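Local coordinates for type IV pilus biogenesis protein PilB (Streptococcus sanguinis, PDB 7B7P), which serves as a bimodular minor pilin of type IV pili with a direct role in adhesion, carrying a von Willebrand factor A-like module with a metal-ion-dependent adhesion site, at residues Asp175-Gly180 with Lys184-Glu189; Ser39-Ser44 with Gly146-Tyr151. One frame throughout, in Å; residues are numbered along the deposited sequence.

From the N terminus, helix 9-27 leads into the pilin sheet, and interaction 2 comes first along the chain: the loop leaving strand 32-36 (Ser39-Ser44) meets the start of strand 148-152, closing a long excursion that contains several strands of the same module. The chain then enters the von Willebrand factor A-like module. There interaction 1 closes a much shorter loop, with three residues between Asp175-Gly180 and Lys184-Glu189, in the link from strand 162-169 to helix 191-209. The two contacts follow in series, neither nested nor crossed. Their centres lie about 56 Å apart on opposite sides of the chain's centre, one in each module of the elongated protein.

Interaction 1: Asp175-Gly180 with Lys184-Glu189; sequences DWDLQG and KKTGNE
In the metal-site loop of the von Willebrand factor A-like module, shortly after Ser173, a magnesium-binding residue of this protein, the carboxylate of Asp177 meets the hydroxyl of Thr186. Asp177 OD2 lies 3.1 Å from Thr186 OG1, which may donate to it, though the direction of the hydroxyl proton is not settled. The Thr186 methyl CG2 sits 3.6 Å from the same oxygen. Thr186 OG1 is also an acceptor: Asn188 N points almost straight at it (3.2 Å, 169°), making an ST turn. On the other side of the contact, Asp177 begins a type I turn closed by the hydrogen bond from Gly180 N to Asp177 O, 2.7 Å. With CG set between the backbone N and the carbonyl carbon (chi1 75°), the carboxylate folds back over this turn, where OD1 takes a hydrogen bond from Arg181 N and a weak one from Gln179 N. Asp177 CB rests 3.6 Å from Glu189 O, and Arg191 NE donates a hydrogen bond to Asp177 O. The division of labour between the carboxylate oxygens implies that one buried aspartate shapes its own turn through OD1 and probably ties it to the returning loop through OD2.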
loop_
_atom_site.group_PDB
_atom_site.type_symbol
_atom_site.label_atom_id
_atom_site.label_comp_id
_atom_site.label_asym_id
_atom_site.label_seq_id
_atom_site.Cartn_x
_atom_site.Cartn_y
_atom_site.Cartn_z
ATOM N N ASP A 175 -7.529 -0.375 27.533
ATOM C CA ASP A 175 -7.917 -1.417 28.471
ATOM C C ASP A 175 -9.408 -1.696 28.474
ATOM O O ASP A 175 -9.822 -2.711 29.038
ATOM C CB ASP A 175 -7.513 -1.051 29.899
ATOM C CG ASP A 175 -6.233 -1.697 30.314
ATOM O OD1 ASP A 175 -5.862 -2.747 29.717
ATOM O OD2 ASP A 175 -5.596 -1.134 31.227
ATOM N N TRP A 176 -10.225 -0.808 27.916
ATOM C CA TRP A 176 -11.654 -1.064 27.857
ATOM C C TRP A 176 -11.977 -1.963 26.669
ATOM O O TRP A 176 -11.120 -2.264 25.838
ATOM C CB TRP A 176 -12.446 0.235 27.752
ATOM C CG TRP A 176 -11.970 1.325 28.623
ATOM C CD1 TRP A 176 -11.433 1.215 29.882
ATOM C CD2 TRP A 176 -12.010 2.724 28.321
ATOM N NE1 TRP A 176 -11.122 2.463 30.373
ATOM C CE2 TRP A 176 -11.467 3.407 29.433
ATOM C CE3 TRP A 176 -12.438 3.468 27.210
ATOM C CZ2 TRP A 176 -11.342 4.801 29.463
ATOM C CZ3 TRP A 176 -12.325 4.849 27.247
ATOM C CH2 TRP A 176 -11.781 5.501 28.367
ATOM N N ASP A 177 -13.237 -2.404 26.597
ATOM C CA ASP A 177 -13.640 -3.179 25.434
ATOM C C ASP A 177 -13.987 -2.226 24.288
ATOM O O ASP A 177 -13.993 -0.994 24.442
ATOM C CB ASP A 177 -14.776 -4.154 25.792
ATOM C CG ASP A 177 -16.166 -3.484 25.968
ATOM O OD1 ASP A 177 -16.389 -2.278 25.663
ATOM O OD2 ASP A 177 -17.069 -4.209 26.449
ATOM N N LEU A 178 -14.280 -2.811 23.126
ATOM C CA LEU A 178 -14.513 -2.022 21.924
ATOM C C LEU A 178 -15.625 -0.996 22.112
ATOM O O LEU A 178 -15.604 0.052 21.459
ATOM C CB LEU A 178 -14.821 -2.941 20.753
ATOM C CG LEU A 178 -13.512 -3.299 20.056
ATOM C CD1 LEU A 178 -13.691 -4.449 19.079
ATOM C CD2 LEU A 178 -12.898 -2.074 19.367
ATOM N N GLN A 179 -16.577 -1.256 23.012
ATOM C CA GLN A 179 -17.662 -0.327 23.302
ATOM C C GLN A 179 -17.328 0.639 24.438
ATOM O O GLN A 179 -18.203 1.391 24.870
ATOM C CB GLN A 179 -18.942 -1.101 23.632
ATOM C CG GLN A 179 -19.530 -1.792 22.443
ATOM C CD GLN A 179 -18.808 -3.096 22.117
ATOM O OE1 GLN A 179 -18.559 -3.396 20.945
ATOM N NE2 GLN A 179 -18.465 -3.877 23.151
ATOM N N GLY A 180 -16.092 0.634 24.927
ATOM C CA GLY A 180 -15.729 1.523 26.009
ATOM C C GLY A 180 -16.286 1.159 27.367
ATOM O O GLY A 180 -16.460 2.041 28.213
ATOM N N LYS A 184 -14.125 -6.141 33.026
ATOM C CA LYS A 184 -14.495 -6.931 34.191
ATOM C C LYS A 184 -16.008 -7.029 34.349
ATOM O O LYS A 184 -16.507 -8.038 34.864
ATOM C CB LYS A 184 -13.844 -6.343 35.450
ATOM C CG LYS A 184 -12.506 -7.001 35.783
ATOM C CD LYS A 184 -11.432 -6.013 36.230
ATOM C CE LYS A 184 -10.035 -6.639 36.072
ATOM N NZ LYS A 184 -8.904 -5.733 36.441
ATOM N N LYS A 185 -16.756 -6.028 33.881
ATOM C CA LYS A 185 -18.208 -6.064 34.015
ATOM C C LYS A 185 -18.887 -6.706 32.803
ATOM O O LYS A 185 -19.743 -7.580 32.967
ATOM C CB LYS A 185 -18.741 -4.654 34.296
ATOM C CG LYS A 185 -18.227 -4.127 35.645
ATOM C CD LYS A 185 -19.334 -3.534 36.522
ATOM C CE LYS A 185 -18.945 -2.174 37.112
ATOM N NZ LYS A 185 -19.740 -1.830 38.338
ATOM N N THR A 186 -18.521 -6.312 31.591
ATOM C CA THR A 186 -18.781 -7.185 30.457
ATOM C C THR A 186 -17.779 -8.334 30.503
ATOM O O THR A 186 -16.891 -8.380 31.355
ATOM C CB THR A 186 -18.691 -6.421 29.128
ATOM O OG1 THR A 186 -17.335 -6.424 28.649
ATOM C CG2 THR A 186 -19.194 -4.986 29.272
ATOM N N GLY A 187 -17.914 -9.286 29.592
ATOM C CA GLY A 187 -16.962 -10.377 29.568
ATOM C C GLY A 187 -15.884 -10.240 28.527
ATOM O O GLY A 187 -14.996 -11.097 28.449
ATOM N N ASN A 188 -15.913 -9.161 27.750
ATOM C CA ASN A 188 -15.172 -9.081 26.505
ATOM C C ASN A 188 -13.679 -8.905 26.758
ATOM O O ASN A 188 -13.229 -8.600 27.866
ATOM C CB ASN A 188 -15.707 -7.936 25.647
ATOM C CG ASN A 188 -17.203 -8.046 25.404
ATOM O OD1 ASN A 188 -17.959 -7.137 25.736
ATOM N ND2 ASN A 188 -17.635 -9.171 24.829
ATOM N N GLU A 189 -12.912 -9.142 25.698
ATOM C CA GLU A 189 -11.504 -8.784 25.672
ATOM C C GLU A 189 -11.344 -7.265 25.579
ATOM O O GLU A 189 -12.229 -6.555 25.097
ATOM C CB GLU A 189 -10.822 -9.453 24.481
ATOM C CG GLU A 189 -11.069 -10.944 24.360
ATOM C CD GLU A 189 -10.674 -11.493 22.989
ATOM O OE1 GLU A 189 -11.495 -11.398 22.037
ATOM O OE2 GLU A 189 -9.543 -12.023 22.855
#

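Interaction 2: Ser39-Ser44 with Gly146-Tyr151; sequences SKFKGS and GIAIAY
Phe41 carries most of this contact, laying its side chain against Ala148 and Ile147 at the start of strand 148-152. The methyl CB of Ala148 approaches the inner part of the ring obliquely, 3.5 Å from Phe41 CD2 and 3.6 Å from Phe41 CG. It also lies 3.7 Å from Phe41 CB, so the small side chain is pressed against both the stem and the ring of the phenylalanine. The ring reaches that methyl because chi1 of Phe41 is extended (-174°), with CG opposite the backbone N. Ile147 adds a second apolar touch from another direction: its terminal CD1 stands at the ring edge, near the ring plane, 4.2 Å from Phe41 CD2. The same CD1 is 3.9 Å from Phe41 O, which places the isoleucine tip beside the loop backbone as well as the aromatic rim. Gly43 N sits over one face of the ring, 3.6 Å from its plane and nearer the periphery than the centre, as the loop curls past its own phenylalanine. Leu48 and Tyr54 also touch Phe41. No hydrogen bond joins the two segments; they meet through hydrocarbon, and the contact is buried. Ala148 faces the loop while the next residue, Ile149, turns away to touch Val27 of helix 9-27, so the loop and the helix lie on different sides of the strand. Ile147 and Ala148 both stand opposite Leu36, forming a classic beta bulge where the strand begins. Strand 148-152 runs between strands 32-36 and 53-57, and the loop linking those neighbours passes over its start. An N-terminal helix packed on one face of a beta-sheet is the hallmark of type IV pilins; here a loop between two strands of that sheet covers part of the other face.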
loop_
_atom_site.group_PDB
_atom_site.type_symbol
_atom_site.label_atom_id
_atom_site.label_comp_id
_atom_site.label_asym_id
_atom_site.label_seq_id
_atom_site.Cartn_x
_atom_site.Cartn_y
_atom_site.Cartn_z
ATOM N N SER A 39 2.953 4.041 -23.887
ATOM C CA SER A 39 4.092 4.712 -23.275
ATOM C C SER A 39 5.203 3.725 -22.921
ATOM O O SER A 39 6.385 4.088 -22.966
ATOM C CB SER A 39 3.639 5.492 -22.037
ATOM O OG SER A 39 3.879 4.766 -20.845
ATOM N N LYS A 40 4.855 2.476 -22.591
ATOM C CA LYS A 40 5.842 1.441 -22.305
ATOM C C LYS A 40 5.912 0.370 -23.392
ATOM O O LYS A 40 6.455 -0.709 -23.145
ATOM C CB LYS A 40 5.572 0.789 -20.947
ATOM C CG LYS A 40 5.619 1.747 -19.770
ATOM C CD LYS A 40 6.012 1.041 -18.476
ATOM C CE LYS A 40 6.934 1.929 -17.639
ATOM N NZ LYS A 40 7.361 1.286 -16.359
ATOM N N PHE A 41 5.372 0.637 -24.584
ATOM C CA PHE A 41 5.592 -0.235 -25.737
ATOM C C PHE A 41 5.300 0.545 -27.013
ATOM O O PHE A 41 4.219 1.125 -27.151
ATOM C CB PHE A 41 4.719 -1.497 -25.667
ATOM C CG PHE A 41 5.013 -2.494 -26.750
ATOM C CD1 PHE A 41 6.056 -3.391 -26.618
ATOM C CD2 PHE A 41 4.252 -2.522 -27.905
ATOM C CE1 PHE A 41 6.332 -4.301 -27.618
ATOM C CE2 PHE A 41 4.518 -3.427 -28.907
ATOM C CZ PHE A 41 5.559 -4.320 -28.763
ATOM N N LYS A 42 6.266 0.563 -27.938
ATOM C CA LYS A 42 6.125 1.304 -29.190
ATOM C C LYS A 42 6.472 0.467 -30.419
ATOM O O LYS A 42 6.555 1.016 -31.523
ATOM C CB LYS A 42 6.999 2.570 -29.170
ATOM C CG LYS A 42 7.058 3.283 -27.818
ATOM C CD LYS A 42 6.191 4.540 -27.839
ATOM C CE LYS A 42 6.660 5.585 -26.841
ATOM N NZ LYS A 42 6.425 6.963 -27.348
ATOM N N GLY A 43 6.640 -0.843 -30.263
ATOM C CA GLY A 43 7.303 -1.674 -31.254
ATOM C C GLY A 43 8.664 -2.038 -30.701
ATOM O O GLY A 43 8.795 -2.204 -29.485
ATOM N N SER A 44 9.671 -2.191 -31.557
ATOM C CA SER A 44 11.050 -2.017 -31.109
ATOM C C SER A 44 11.525 -2.918 -29.965
ATOM O O SER A 44 10.866 -3.894 -29.592
ATOM C CB SER A 44 11.218 -0.552 -30.694
ATOM O OG SER A 44 12.132 -0.410 -29.621
ATOM N N GLY A 146 -4.220 0.642 -24.554
ATOM C CA GLY A 146 -3.650 -0.588 -24.025
ATOM C C GLY A 146 -3.456 -1.645 -25.096
ATOM O O GLY A 146 -4.330 -2.483 -25.339
ATOM N N ILE A 147 -2.286 -1.620 -25.725
ATOM C CA ILE A 147 -2.073 -2.225 -27.027
ATOM C C ILE A 147 -0.974 -3.275 -26.983
ATOM O O ILE A 147 -0.423 -3.637 -28.011
ATOM C CB ILE A 147 -1.768 -1.139 -28.076
ATOM C CG1 ILE A 147 -0.836 -0.072 -27.492
ATOM C CG2 ILE A 147 -3.051 -0.493 -28.546
ATOM C CD1 ILE A 147 0.623 -0.443 -27.519
ATOM N N ALA A 148 -0.639 -3.754 -25.791
ATOM C CA ALA A 148 0.512 -4.624 -25.628
ATOM C C ALA A 148 0.462 -5.240 -24.241
ATOM O O ALA A 148 -0.257 -4.765 -23.359
ATOM C CB ALA A 148 1.821 -3.862 -25.827
ATOM N N ILE A 149 1.244 -6.296 -24.060
ATOM C CA ILE A 149 1.300 -7.049 -22.816
ATOM C C ILE A 149 2.761 -7.312 -22.478
ATOM O O ILE A 149 3.603 -7.480 -23.366
ATOM C CB ILE A 149 0.514 -8.397 -22.905
ATOM C CG1 ILE A 149 -0.971 -8.232 -22.558
ATOM C CG2 ILE A 149 1.135 -9.470 -22.044
ATOM C CD1 ILE A 149 -1.841 -9.418 -22.991
ATOM N N ALA A 150 3.058 -7.338 -21.180
ATOM C CA ALA A 150 4.336 -7.792 -20.659
ATOM C C ALA A 150 4.081 -8.899 -19.651
ATOM O O ALA A 150 3.134 -8.819 -18.864
ATOM C CB ALA A 150 5.100 -6.647 -20.009
ATOM N N TYR A 151 4.920 -9.933 -19.671
ATOM C CA TYR A 151 4.619 -11.120 -18.887
ATOM C C TYR A 151 5.894 -11.852 -18.508
ATOM O O TYR A 151 6.950 -11.670 -19.115
ATOM C CB TYR A 151 3.713 -12.080 -19.657
ATOM C CG TYR A 151 4.396 -12.719 -20.846
ATOM C CD1 TYR A 151 4.561 -12.012 -22.029
ATOM C CD2 TYR A 151 4.874 -14.029 -20.789
ATOM C CE1 TYR A 151 5.175 -12.583 -23.126
ATOM C CE2 TYR A 151 5.502 -14.617 -21.891
ATOM C CZ TYR A 151 5.648 -13.879 -23.055
ATOM O OH TYR A 151 6.262 -14.417 -24.164
#